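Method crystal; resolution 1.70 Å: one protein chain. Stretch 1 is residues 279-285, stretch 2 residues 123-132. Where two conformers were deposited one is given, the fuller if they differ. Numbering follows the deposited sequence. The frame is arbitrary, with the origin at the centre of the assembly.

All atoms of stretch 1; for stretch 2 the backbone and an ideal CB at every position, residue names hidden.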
ATOM      1  N   SER A 279      -6.935   0.078 -16.596  1.00 32.97           N
ATOM      2  CA  SER A 279      -7.315   1.095 -15.661  1.00 32.37           C
ATOM      3  C   SER A 279      -7.811   0.448 -14.376  1.00 31.87           C
ATOM      4  O   SER A 279      -8.283  -0.692 -14.356  1.00 31.34           O
ATOM      5  CB  SER A 279      -8.414   2.001 -16.206  1.00 33.94           C
ATOM      6  OG  SER A 279      -9.641   1.303 -16.355  1.00 34.60           O
ATOM      7  N   ILE A 280      -7.767   1.201 -13.268  1.00 31.31           N
ATOM      8  CA  ILE A 280      -8.225   0.616 -12.021  1.00 31.55           C
ATOM      9  C   ILE A 280      -9.758   0.347 -12.085  1.00 31.57           C
ATOM     10  O   ILE A 280     -10.241  -0.577 -11.456  1.00 31.53           O
ATOM     11  CB  ILE A 280      -7.811   1.448 -10.786  1.00 32.21           C
ATOM     12  CG1 ILE A 280      -8.017   0.652  -9.499  1.00 32.40           C
ATOM     13  CG2 ILE A 280      -8.512   2.788 -10.763  1.00 32.52           C
ATOM     14  CD1 ILE A 280      -7.079  -0.501  -9.340  1.00 33.23           C
ATOM     15  N   ARG A 281     -10.507   1.150 -12.819  0.50 31.67           N
ATOM     16  CA  ARG A 281     -11.929   0.859 -12.983  0.50 31.68           C
ATOM     17  C   ARG A 281     -12.166  -0.500 -13.674  0.50 32.89           C
ATOM     18  O   ARG A 281     -13.042  -1.264 -13.258  0.50 33.10           O
ATOM     19  CB  ARG A 281     -12.642   2.004 -13.711  0.50 31.51           C
ATOM     20  CG  ARG A 281     -14.140   1.838 -13.715  0.50 31.20           C
ATOM     21  CD  ARG A 281     -14.857   3.020 -14.365  0.50 31.08           C
ATOM     22  NE  ARG A 281     -14.519   4.356 -13.851  0.50 30.23           N
ATOM     23  CZ  ARG A 281     -15.098   4.940 -12.835  0.50 28.86           C
ATOM     24  NH1 ARG A 281     -15.957   4.279 -12.113  0.50 28.31           N
ATOM     25  NH2 ARG A 281     -14.720   6.142 -12.504  0.50 28.84           N
ATOM     26  N   GLN A 282     -11.350  -0.836 -14.668  1.00 34.25           N
ATOM     27  CA  GLN A 282     -11.458  -2.137 -15.344  1.00 35.29           C
ATOM     28  C   GLN A 282     -11.117  -3.265 -14.415  1.00 35.09           C
ATOM     29  O   GLN A 282     -11.736  -4.324 -14.468  1.00 35.55           O
ATOM     30  CB  GLN A 282     -10.567  -2.197 -16.572  1.00 36.82           C
ATOM     31  CG  GLN A 282     -10.996  -1.300 -17.730  1.00 37.72           C
ATOM     32  CD  GLN A 282      -9.963  -1.230 -18.846  1.00 39.44           C
ATOM     33  OE1 GLN A 282      -8.747  -1.127 -18.628  1.00 38.19           O
ATOM     34  NE2 GLN A 282     -10.456  -1.320 -20.078  1.00 41.49           N
ATOM     35  N   VAL A 283     -10.092  -3.052 -13.561  1.00 33.99           N
ATOM     36  CA  VAL A 283      -9.728  -4.017 -12.545  1.00 33.63           C
ATOM     37  C   VAL A 283     -10.892  -4.316 -11.623  1.00 33.10           C
ATOM     38  O   VAL A 283     -11.176  -5.472 -11.354  1.00 32.98           O
ATOM     39  CB  VAL A 283      -8.517  -3.478 -11.698  1.00 33.78           C
ATOM     40  CG1 VAL A 283      -8.320  -4.266 -10.411  1.00 33.65           C
ATOM     41  CG2 VAL A 283      -7.250  -3.491 -12.550  1.00 33.83           C
ATOM     42  N   ILE A 284     -11.577  -3.273 -11.149  1.00 32.28           N
ATOM     43  CA  ILE A 284     -12.671  -3.479 -10.220  1.00 33.25           C
ATOM     44  C   ILE A 284     -13.809  -4.277 -10.874  1.00 34.51           C
ATOM     45  O   ILE A 284     -14.370  -5.173 -10.217  1.00 34.23           O
ATOM     46  CB  ILE A 284     -13.203  -2.148  -9.641  1.00 33.14           C
ATOM     47  CG1 ILE A 284     -12.144  -1.505  -8.752  1.00 32.15           C
ATOM     48  CG2 ILE A 284     -14.513  -2.331  -8.859  1.00 33.79           C
ATOM     49  CD1 ILE A 284     -12.332  -0.029  -8.493  1.00 32.21           C
ATOM     50  N   GLN A 285     -14.099  -3.983 -12.140  1.00 36.48           N
ATOM     51  CA  GLN A 285     -15.123  -4.714 -12.899  1.00 39.70           C
ATOM     52  C   GLN A 285     -14.764  -6.223 -12.951  1.00 39.59           C
ATOM     53  O   GLN A 285     -15.622  -7.083 -12.718  1.00 40.52           O
ATOM     54  CB  GLN A 285     -15.250  -4.175 -14.352  1.00 42.50           C
ATOM     55  CG  GLN A 285     -15.705  -2.735 -14.548  1.00 45.33           C
ATOM     56  CD  GLN A 285     -15.360  -2.179 -15.985  1.00 50.64           C
ATOM     57  OE1 GLN A 285     -15.177  -0.968 -16.198  1.00 54.24           O
ATOM     58  NE2 GLN A 285     -15.279  -3.099 -16.984  1.00 54.71           N
ATOM     59  N   UNK A 123      -8.398  -1.230  -4.328  1.00 27.63           N
ATOM     60  CA  UNK A 123      -8.782  -0.824  -5.692  1.00 28.06           C
ATOM     61  C   UNK A 123      -9.692   0.423  -5.648  1.00 28.41           C
ATOM     62  O   UNK A 123      -9.504   1.354  -6.429  1.00 28.09           O
ATOM     63  CB  UNK A 123      -9.493  -1.973  -6.410  1.00 28.06           C
ATOM     64  N   UNK A 124     -10.598   0.413  -4.686  1.00 28.77           N
ATOM     65  CA  UNK A 124     -11.515   1.577  -4.435  1.00 29.07           C
ATOM     66  C   UNK A 124     -10.736   2.825  -4.106  1.00 28.27           C
ATOM     67  O   UNK A 124     -11.020   3.910  -4.625  1.00 27.71           O
ATOM     68  CB  UNK A 124     -12.485   1.278  -3.290  1.00 29.07           C
ATOM     69  N   UNK A 125      -9.731   2.690  -3.229  1.00 27.71           N
ATOM     70  CA  UNK A 125      -8.850   3.825  -2.931  1.00 27.65           C
ATOM     71  C   UNK A 125      -8.180   4.389  -4.178  1.00 27.29           C
ATOM     72  O   UNK A 125      -8.135   5.588  -4.369  1.00 26.53           O
ATOM     73  CB  UNK A 125      -7.778   3.404  -1.924  1.00 27.65           C
ATOM     74  N   UNK A 126      -7.618   3.506  -4.985  1.00 27.18           N
ATOM     75  CA  UNK A 126      -6.925   3.904  -6.188  1.00 27.89           C
ATOM     76  C   UNK A 126      -7.860   4.573  -7.192  1.00 27.37           C
ATOM     77  O   UNK A 126      -7.481   5.504  -7.865  1.00 26.77           O
ATOM     78  CB  UNK A 126      -6.251   2.688  -6.826  1.00 27.89           C
ATOM     79  N   UNK A 127      -9.069   4.053  -7.309  1.00 26.90           N
ATOM     80  CA  UNK A 127     -10.057   4.651  -8.228  1.00 27.28           C
ATOM     81  C   UNK A 127     -10.320   6.092  -7.807  1.00 26.51           C
ATOM     82  O   UNK A 127     -10.370   7.001  -8.627  1.00 26.66           O
ATOM     83  CB  UNK A 127     -11.360   3.849  -8.239  1.00 27.28           C
ATOM     84  N   UNK A 128     -10.495   6.266  -6.517  1.00 25.83           N
ATOM     85  CA  UNK A 128     -10.724   7.617  -5.959  1.00 25.68           C
ATOM     86  C   UNK A 128      -9.538   8.539  -6.250  1.00 25.62           C
ATOM     87  O   UNK A 128      -9.677   9.684  -6.726  1.00 25.33           O
ATOM     88  CB  UNK A 128     -10.963   7.540  -4.450  1.00 25.68           C
ATOM     89  N   UNK A 129      -8.319   8.036  -6.007  1.00 25.45           N
ATOM     90  CA  UNK A 129      -7.150   8.806  -6.299  1.00 25.70           C
ATOM     91  C   UNK A 129      -7.015   9.179  -7.762  1.00 25.90           C
ATOM     92  O   UNK A 129      -6.735  10.342  -8.090  1.00 26.07           O
ATOM     93  CB  UNK A 129      -5.910   8.033  -5.847  1.00 25.70           C
ATOM     94  N   UNK A 130      -7.194   8.226  -8.646  1.00 26.49           N
ATOM     95  CA  UNK A 130      -6.909   8.450 -10.066  1.00 27.17           C
ATOM     96  C   UNK A 130      -7.996   9.232 -10.773  1.00 28.38           C
ATOM     97  O   UNK A 130      -7.675   9.964 -11.721  1.00 29.55           O
ATOM     98  CB  UNK A 130      -6.710   7.110 -10.777  1.00 27.17           C
ATOM     99  N   UNK A 131      -9.242   9.085 -10.332  1.00 28.71           N
ATOM    100  CA  UNK A 131     -10.366   9.524 -11.176  1.00 29.09           C
ATOM    101  C   UNK A 131     -11.409  10.396 -10.499  1.00 28.91           C
ATOM    102  O   UNK A 131     -12.227  10.940 -11.250  1.00 29.75           O
ATOM    103  CB  UNK A 131     -11.074   8.291 -11.742  1.00 29.09           C
ATOM    104  N   UNK A 132     -11.458  10.447  -9.179  1.00 27.93           N
ATOM    105  CA  UNK A 132     -12.616  11.078  -8.501  1.00 28.11           C
ATOM    106  C   UNK A 132     -12.383  12.441  -7.920  1.00 28.32           C
ATOM    107  O   UNK A 132     -13.382  13.109  -7.561  1.00 28.19           O
ATOM    108  CB  UNK A 132     -13.099  10.170  -7.368  1.00 28.11           C
TER

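Two helices run close to antiparallel, at 152° with axes 9.4 Å apart, and the short stretch offers Ile280 and Ile284 one turn apart, with Arg281 to the side. Ile280 is the knob, so the rule to look for is a hole made by positions one turn apart.

Position 123 points its CB toward stretch 1. The ideal CB lies 3.6 Å from Ile284 CG1 and 4.1 Å from Ile280 CD1, already at packing distance of both isoleucines. A small apolar residue suits it; a longer chain would have to find its way around them. The deposited residue is Ala123. Its CB packs 3.6 Å from Ile284 CG1, and its backbone O lies 3.5 Å from Ile280 CG1, so the backbone itself helps to wall the hole.

At 124 the CB points away, 5.4 Å from Ile284 CD1, and many residues would be tolerated. It is Ser124, whose backbone N lies 4.2 Å from Ile284 CD1. Position 125 also points away, with nothing of stretch 1 within 5.5 Å of its ideal CB, so this contact sets no preference; the residue is Ala125.

Position 126 turns toward stretch 1, its ideal CB 3.8 Å from Ile280 CG1. Alanine would make that contact, and a larger apolar chain could add to it. Leu126 has its CB 3.8 Å from Ile280 CG1, and with chi1 in t and chi2 in p its CD2 lies 3.9 Å from Ile280 CD1, while CD1 stands farther off.

Position 127 stands beside Ile280, the two CA atoms 5.8 Å apart. CA-to-CB points sideways, yet the ideal CB is 4.0 Å from both Ile280 CG2 and Ile284 CD1, and Arg281 lies beyond. A branched or flexible apolar chain, such as leucine or methionine, could reach along this surface. Leu127 takes chi1 t and chi2 p, and its end comes nearer than its CB direction suggests. CD1 packs 3.9 Å from Ile280 CG2 and lies over one face of the Arg281 guanidinium, 3.8 Å from NH2; CD2 packs 3.9 Å from Ile284 CD1.

Positions 128 and 129 leave the contact, and stretch 1 asks nothing of them. They hold Tyr128 and Leu129.

Position 130 points toward stretch 1, with its ideal CB 4.7 Å from Ile280 CG2. Space remains for a medium or large chain, apolar or polar, to close the hole. His130 closes it with an imidazole whose ND1 lies 4.3 Å from Ile280 CG2. A water bridges the helices, 2.9 Å from His130 ND1 and accepting from Ile280 N at 3.0 Å.

At 131 phi of -131° departs from regular helix, and the ideal CB lies 4.3 Å from Arg281 NH2. An acid would be an obvious choice, though a neutral polar residue would also fit. Glu131 is deposited, but it makes no salt bridge: OE1 stays 5.7 Å from Arg281 NH2, and the closest contact is CB, 4.3 Å from Arg281 NH2.

Position 132 points sideways into open space, where polar residues suit; it is Glu132.

Stretch 2, residues 123-132: ASALLYLHEE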
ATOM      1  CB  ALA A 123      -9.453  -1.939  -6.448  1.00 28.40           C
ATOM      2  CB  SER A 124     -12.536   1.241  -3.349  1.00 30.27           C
ATOM      3  OG  SER A 124     -13.484   0.313  -3.890  1.00 33.31           O
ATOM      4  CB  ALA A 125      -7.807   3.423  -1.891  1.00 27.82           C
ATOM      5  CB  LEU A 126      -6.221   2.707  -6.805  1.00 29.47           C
ATOM      6  CG  LEU A 126      -4.999   3.016  -7.650  1.00 31.86           C
ATOM      7  CD1 LEU A 126      -4.143   4.092  -7.017  1.00 32.93           C
ATOM      8  CD2 LEU A 126      -4.184   1.755  -7.889  1.00 32.03           C
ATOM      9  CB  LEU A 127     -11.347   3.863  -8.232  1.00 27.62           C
ATOM     10  CG  LEU A 127     -12.450   4.374  -9.141  1.00 28.40           C
ATOM     11  CD1 LEU A 127     -12.037   4.348 -10.587  1.00 28.99           C
ATOM     12  CD2 LEU A 127     -13.744   3.565  -8.947  1.00 29.37           C
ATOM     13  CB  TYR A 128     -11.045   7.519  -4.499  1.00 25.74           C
ATOM     14  CG  TYR A 128     -11.145   8.869  -3.775  1.00 25.70           C
ATOM     15  CD1 TYR A 128     -12.296   9.610  -3.851  1.00 25.75           C
ATOM     16  CD2 TYR A 128     -10.104   9.373  -2.991  1.00 25.82           C
ATOM     17  CE1 TYR A 128     -12.414  10.842  -3.199  1.00 25.51           C
ATOM     18  CE2 TYR A 128     -10.208  10.586  -2.333  1.00 26.04           C
ATOM     19  CZ  TYR A 128     -11.376  11.315  -2.417  1.00 25.70           C
ATOM     20  OH  TYR A 128     -11.428  12.512  -1.757  1.00 26.27           O
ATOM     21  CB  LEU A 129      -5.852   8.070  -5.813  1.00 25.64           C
ATOM     22  CG  LEU A 129      -5.662   7.867  -4.308  1.00 25.73           C
ATOM     23  CD1 LEU A 129      -4.390   7.079  -4.044  1.00 26.06           C
ATOM     24  CD2 LEU A 129      -5.675   9.185  -3.555  1.00 25.88           C
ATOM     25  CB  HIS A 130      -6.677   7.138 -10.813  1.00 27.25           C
ATOM     26  CG  HIS A 130      -5.360   6.493 -10.481  1.00 27.20           C
ATOM     27  ND1 HIS A 130      -4.989   5.246 -10.979  1.00 27.24           N
ATOM     28  CD2 HIS A 130      -4.364   6.905  -9.669  1.00 27.06           C
ATOM     29  CE1 HIS A 130      -3.788   4.950 -10.506  1.00 27.27           C
ATOM     30  NE2 HIS A 130      -3.377   5.926  -9.708  1.00 27.23           N
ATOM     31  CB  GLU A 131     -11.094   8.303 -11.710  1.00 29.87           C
ATOM     32  CG  GLU A 131     -10.247   7.367 -12.571  1.00 31.31           C
ATOM     33  CD  GLU A 131      -9.597   8.044 -13.779  1.00 33.76           C
ATOM     34  OE1 GLU A 131     -10.159   9.074 -14.280  1.00 36.42           O
ATOM     35  OE2 GLU A 131      -8.497   7.567 -14.237  1.00 35.54           O
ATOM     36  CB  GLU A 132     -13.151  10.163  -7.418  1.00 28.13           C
ATOM     37  CG  GLU A 132     -13.677   8.835  -7.944  1.00 28.98           C
ATOM     38  CD  GLU A 132     -14.233   7.958  -6.859  1.00 29.46           C
ATOM     39  OE1 GLU A 132     -14.864   8.464  -5.926  1.00 31.39           O
ATOM     40  OE2 GLU A 132     -14.152   6.740  -7.003  1.00 31.47           O
TER
HETATM   41  O   HOH W   1      -6.088   3.698 -13.109  1.00 28.66           O
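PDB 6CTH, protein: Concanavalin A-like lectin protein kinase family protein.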